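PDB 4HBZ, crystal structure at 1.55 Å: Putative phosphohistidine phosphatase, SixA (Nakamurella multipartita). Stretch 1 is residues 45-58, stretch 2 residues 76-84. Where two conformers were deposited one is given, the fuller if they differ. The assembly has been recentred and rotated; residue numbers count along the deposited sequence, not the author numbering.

Stretch 1 45-58: GVRAATAAGQWLRG
Stretch 2 76-84: QTLAATGIS

The backbones of the two stretches come very close at Gly53, whose CA lies only 3.6 Å from the CA of Thr81 and 3.4 Å from Thr81 O. The latter is a CA-H...O contact, with an angle of 138° at the hydrogen. Glycine suits this position for a steric reason: an ideal CB on Gly53 would point toward the second stretch and fall 2.2 Å from Thr81 O, a clash.

Stretch 1 is helical throughout, part of a longer helix extending beyond both its ends, and most of its residues have phi near -60° and psi near -45°. The second stretch enters as the end of a helix that begins before Gln76, then passes into a loop, Gly82 being the first residue to leave helical phi/psi, with phi/psi of -75/123° at Ile83 and -105/113° at Ser84. The helix axes approach to 7.6 Å and cross at -51°, their N-to-C directions running broadly the same way. Register is set by two pairs, Gly53 with Thr81 and, one turn earlier, Ala49 with Thr77, whose CA atoms are 5.4 Å apart.

Small residues continue the close packing. Ala49 and Ala80 both point toward the partner stretch, and their CB atoms meet at 3.7 Å; Ala49 CB also lies 3.9 Å from Thr77 O and 4.0 Å from Thr77 CG2. A methyl group fills the narrow space while letting the backbones stay near. Beside this pair, Thr50 CA approaches Ala80 O at 3.5 Å, a second CA-H...O contact, with an angle of 160° at the hydrogen. Thr50 (chi1 m) turns its hydroxyl back to its own helix, OG1 donating to Val46 O at 2.8 Å.

The second helix leaves carbonyls free where its backbone changes course, and Arg57 exploits one of them. Its CA-to-CB bond points toward stretch 2, and the side chain (chi1 m, chi2 t, chi3 m, chi4 99°) places the guanidinium edge at Thr81 O. Arg57 NE donates to Thr81 O at 2.9 Å, nearly straight at 163°, and Arg57 NH1 donates to Thr81 O at 3.2 Å and 138°, so the two donors converge on a single acceptor. Water 1 reinforces the junction: it accepts from Arg57 NH1 at 2.9 Å and donates to Thr50 O at 2.9 Å and Ala80 O at 2.8 Å. Water 2 donates to Thr50 OG1 at 2.7 Å.

Gly82, with phi/psi of 73/8°, makes the turn. Positive phi favours glycine, and an ideal CB here would sit a tight 3.1 Å from Arg57 NH1. Thr81 (chi1 p) steadies the same turn, its OG1 donating to Leu78 O at 2.6 Å and accepting from Ile83 N at 3.2 Å.

Beyond the turn, the CA-to-CB bond of Ile83 (chi1 m, chi2 t) points sideways, but the end of the side chain comes nearer, bringing CD1 within 3.9 Å of CD1 of Leu56 (chi1 m, chi2 t). These branched apolar chains meet through their terminal methyls, a contact suited to long aliphatic side chains, and Ile83 CG1 also packs 4.0 Å from Arg57 CG, the aliphatic part of the arginine.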

# COMPACT_ATOMS: atom_id res chain seq x y z
N GLY A 45 -4.20 -17.51 1.53
CA GLY A 45 -3.59 -16.23 1.15
C GLY A 45 -3.77 -15.96 -0.34
O GLY A 45 -4.07 -14.85 -0.76
N VAL A 46 -3.69 -17.01 -1.17
CA VAL A 46 -3.97 -16.85 -2.59
C VAL A 46 -5.42 -16.38 -2.76
O VAL A 46 -5.68 -15.47 -3.53
CB VAL A 46 -3.73 -18.13 -3.37
CG1 VAL A 46 -4.22 -17.97 -4.81
CG2 VAL A 46 -2.25 -18.51 -3.40
N ARG A 47 -6.39 -17.02 -2.08
CA ARG A 47 -7.78 -16.55 -2.18
C ARG A 47 -7.94 -15.07 -1.73
O ARG A 47 -8.63 -14.29 -2.37
CB ARG A 47 -8.75 -17.43 -1.40
CG ARG A 47 -9.08 -18.67 -2.13
CD ARG A 47 -10.09 -19.53 -1.34
NE ARG A 47 -9.46 -20.28 -0.28
CZ ARG A 47 -8.83 -21.45 -0.44
NH1 ARG A 47 -8.27 -22.03 0.60
NH2 ARG A 47 -8.75 -22.03 -1.64
N ALA A 48 -7.26 -14.68 -0.66
CA ALA A 48 -7.41 -13.32 -0.17
C ALA A 48 -6.81 -12.33 -1.18
O ALA A 48 -7.37 -11.28 -1.47
CB ALA A 48 -6.74 -13.19 1.17
N ALA A 49 -5.65 -12.65 -1.73
CA ALA A 49 -5.03 -11.73 -2.69
C ALA A 49 -5.84 -11.64 -3.99
O ALA A 49 -5.94 -10.59 -4.63
CB ALA A 49 -3.61 -12.21 -3.00
N THR A 50 -6.40 -12.78 -4.38
CA THR A 50 -7.26 -12.78 -5.56
C THR A 50 -8.47 -11.89 -5.37
O THR A 50 -8.84 -11.07 -6.26
CB THR A 50 -7.69 -14.22 -5.86
OG1 THR A 50 -6.52 -15.02 -6.12
CG2 THR A 50 -8.65 -14.27 -7.05
N ALA A 51 -9.11 -12.00 -4.21
CA ALA A 51 -10.25 -11.14 -3.91
C ALA A 51 -9.89 -9.68 -3.87
O ALA A 51 -10.64 -8.83 -4.37
CB ALA A 51 -10.93 -11.61 -2.62
N ALA A 52 -8.74 -9.38 -3.29
CA ALA A 52 -8.29 -7.99 -3.23
C ALA A 52 -8.06 -7.42 -4.62
O ALA A 52 -8.48 -6.30 -4.93
CB ALA A 52 -7.01 -7.90 -2.41
N GLY A 53 -7.40 -8.20 -5.49
CA GLY A 53 -7.24 -7.76 -6.89
C GLY A 53 -8.52 -7.46 -7.63
O GLY A 53 -8.66 -6.51 -8.40
N GLN A 54 -9.49 -8.35 -7.45
CA GLN A 54 -10.79 -8.19 -8.07
C GLN A 54 -11.47 -6.91 -7.61
O GLN A 54 -12.09 -6.19 -8.39
CB GLN A 54 -11.65 -9.44 -7.80
CG GLN A 54 -11.14 -10.61 -8.65
CD GLN A 54 -11.73 -11.95 -8.27
OE1 GLN A 54 -12.52 -12.02 -7.32
NE2 GLN A 54 -11.36 -13.00 -8.95
N TRP A 55 -11.36 -6.60 -6.32
CA TRP A 55 -11.91 -5.38 -5.75
C TRP A 55 -11.22 -4.18 -6.33
O TRP A 55 -11.87 -3.27 -6.83
CB TRP A 55 -11.83 -5.37 -4.22
CG TRP A 55 -12.65 -4.23 -3.64
CD1 TRP A 55 -13.88 -4.33 -3.16
CD2 TRP A 55 -12.25 -2.87 -3.49
NE1 TRP A 55 -14.32 -3.12 -2.75
CE2 TRP A 55 -13.33 -2.20 -2.92
CE3 TRP A 55 -11.11 -2.16 -3.78
CZ2 TRP A 55 -13.29 -0.81 -2.66
CZ3 TRP A 55 -11.07 -0.80 -3.51
CH2 TRP A 55 -12.16 -0.17 -2.97
N LEU A 56 -9.90 -4.18 -6.32
CA LEU A 56 -9.10 -3.05 -6.85
C LEU A 56 -9.43 -2.79 -8.31
O LEU A 56 -9.65 -1.63 -8.68
CB LEU A 56 -7.60 -3.32 -6.69
CG LEU A 56 -7.10 -3.25 -5.25
CD1 LEU A 56 -5.72 -3.89 -5.14
CD2 LEU A 56 -7.12 -1.83 -4.71
N ARG A 57 -9.47 -3.84 -9.13
CA ARG A 57 -9.74 -3.65 -10.55
C ARG A 57 -11.19 -3.26 -10.85
O ARG A 57 -11.49 -2.72 -11.91
CB ARG A 57 -9.34 -4.89 -11.34
CG ARG A 57 -7.83 -5.08 -11.35
CD ARG A 57 -7.38 -6.27 -12.16
NE ARG A 57 -7.58 -7.56 -11.48
CZ ARG A 57 -8.56 -8.41 -11.66
NH1 ARG A 57 -8.56 -9.55 -10.98
NH2 ARG A 57 -9.51 -8.19 -12.55
N GLY A 58 -12.11 -3.53 -9.93
CA GLY A 58 -13.48 -3.14 -10.10
C GLY A 58 -13.85 -1.79 -9.55
O GLY A 58 -14.89 -1.24 -9.95
N GLN A 76 3.94 -12.93 -5.03
CA GLN A 76 2.81 -13.80 -5.28
C GLN A 76 1.50 -13.10 -5.01
O GLN A 76 0.49 -13.32 -5.70
CB GLN A 76 2.92 -15.08 -4.43
CG GLN A 76 4.01 -16.00 -4.96
CD GLN A 76 4.30 -17.16 -4.04
OE1 GLN A 76 3.60 -17.37 -3.07
NE2 GLN A 76 5.37 -17.92 -4.32
N THR A 77 1.45 -12.25 -4.00
CA THR A 77 0.26 -11.45 -3.76
C THR A 77 -0.03 -10.58 -4.97
O THR A 77 -1.13 -10.56 -5.48
CB THR A 77 0.46 -10.56 -2.51
OG1 THR A 77 0.56 -11.38 -1.35
CG2 THR A 77 -0.67 -9.62 -2.37
N LEU A 78 1.00 -9.93 -5.48
CA LEU A 78 0.81 -9.11 -6.69
C LEU A 78 0.29 -9.96 -7.86
O LEU A 78 -0.64 -9.55 -8.57
CB LEU A 78 2.10 -8.38 -7.04
CG LEU A 78 2.05 -7.57 -8.30
CD1 LEU A 78 1.02 -6.48 -8.29
CD2 LEU A 78 3.45 -7.00 -8.55
N ALA A 79 0.92 -11.09 -8.11
CA ALA A 79 0.53 -11.95 -9.21
C ALA A 79 -0.93 -12.30 -9.07
O ALA A 79 -1.70 -12.28 -10.07
CB ALA A 79 1.43 -13.20 -9.23
N ALA A 80 -1.36 -12.64 -7.87
CA ALA A 80 -2.74 -13.09 -7.66
C ALA A 80 -3.78 -11.98 -7.89
O ALA A 80 -4.95 -12.27 -8.16
CB ALA A 80 -2.93 -13.70 -6.27
N THR A 81 -3.37 -10.72 -7.75
CA THR A 81 -4.29 -9.61 -7.97
C THR A 81 -4.69 -9.47 -9.40
O THR A 81 -5.70 -8.81 -9.70
CB THR A 81 -3.72 -8.22 -7.53
OG1 THR A 81 -2.65 -7.86 -8.40
CG2 THR A 81 -3.33 -8.14 -6.13
N GLY A 82 -3.89 -9.99 -10.32
CA GLY A 82 -4.18 -9.82 -11.72
C GLY A 82 -3.94 -8.44 -12.31
O GLY A 82 -4.36 -8.18 -13.46
N ILE A 83 -3.34 -7.55 -11.52
CA ILE A 83 -2.97 -6.23 -11.96
C ILE A 83 -1.75 -6.27 -12.86
O ILE A 83 -0.70 -6.80 -12.46
CB ILE A 83 -2.76 -5.36 -10.72
CG1 ILE A 83 -4.12 -5.15 -9.99
CG2 ILE A 83 -2.17 -3.98 -11.06
CD1 ILE A 83 -4.01 -4.59 -8.59
N SER A 84 -1.91 -5.72 -14.06
CA SER A 84 -0.86 -5.59 -15.05
C SER A 84 -0.49 -4.11 -15.00
O SER A 84 -1.30 -3.23 -15.33
CB SER A 84 -1.37 -6.03 -16.43
OG SER A 84 -0.37 -5.90 -17.43
O HOH W 1 -7.45 -11.13 -8.75
O HOH W 2 -5.35 -15.62 -8.50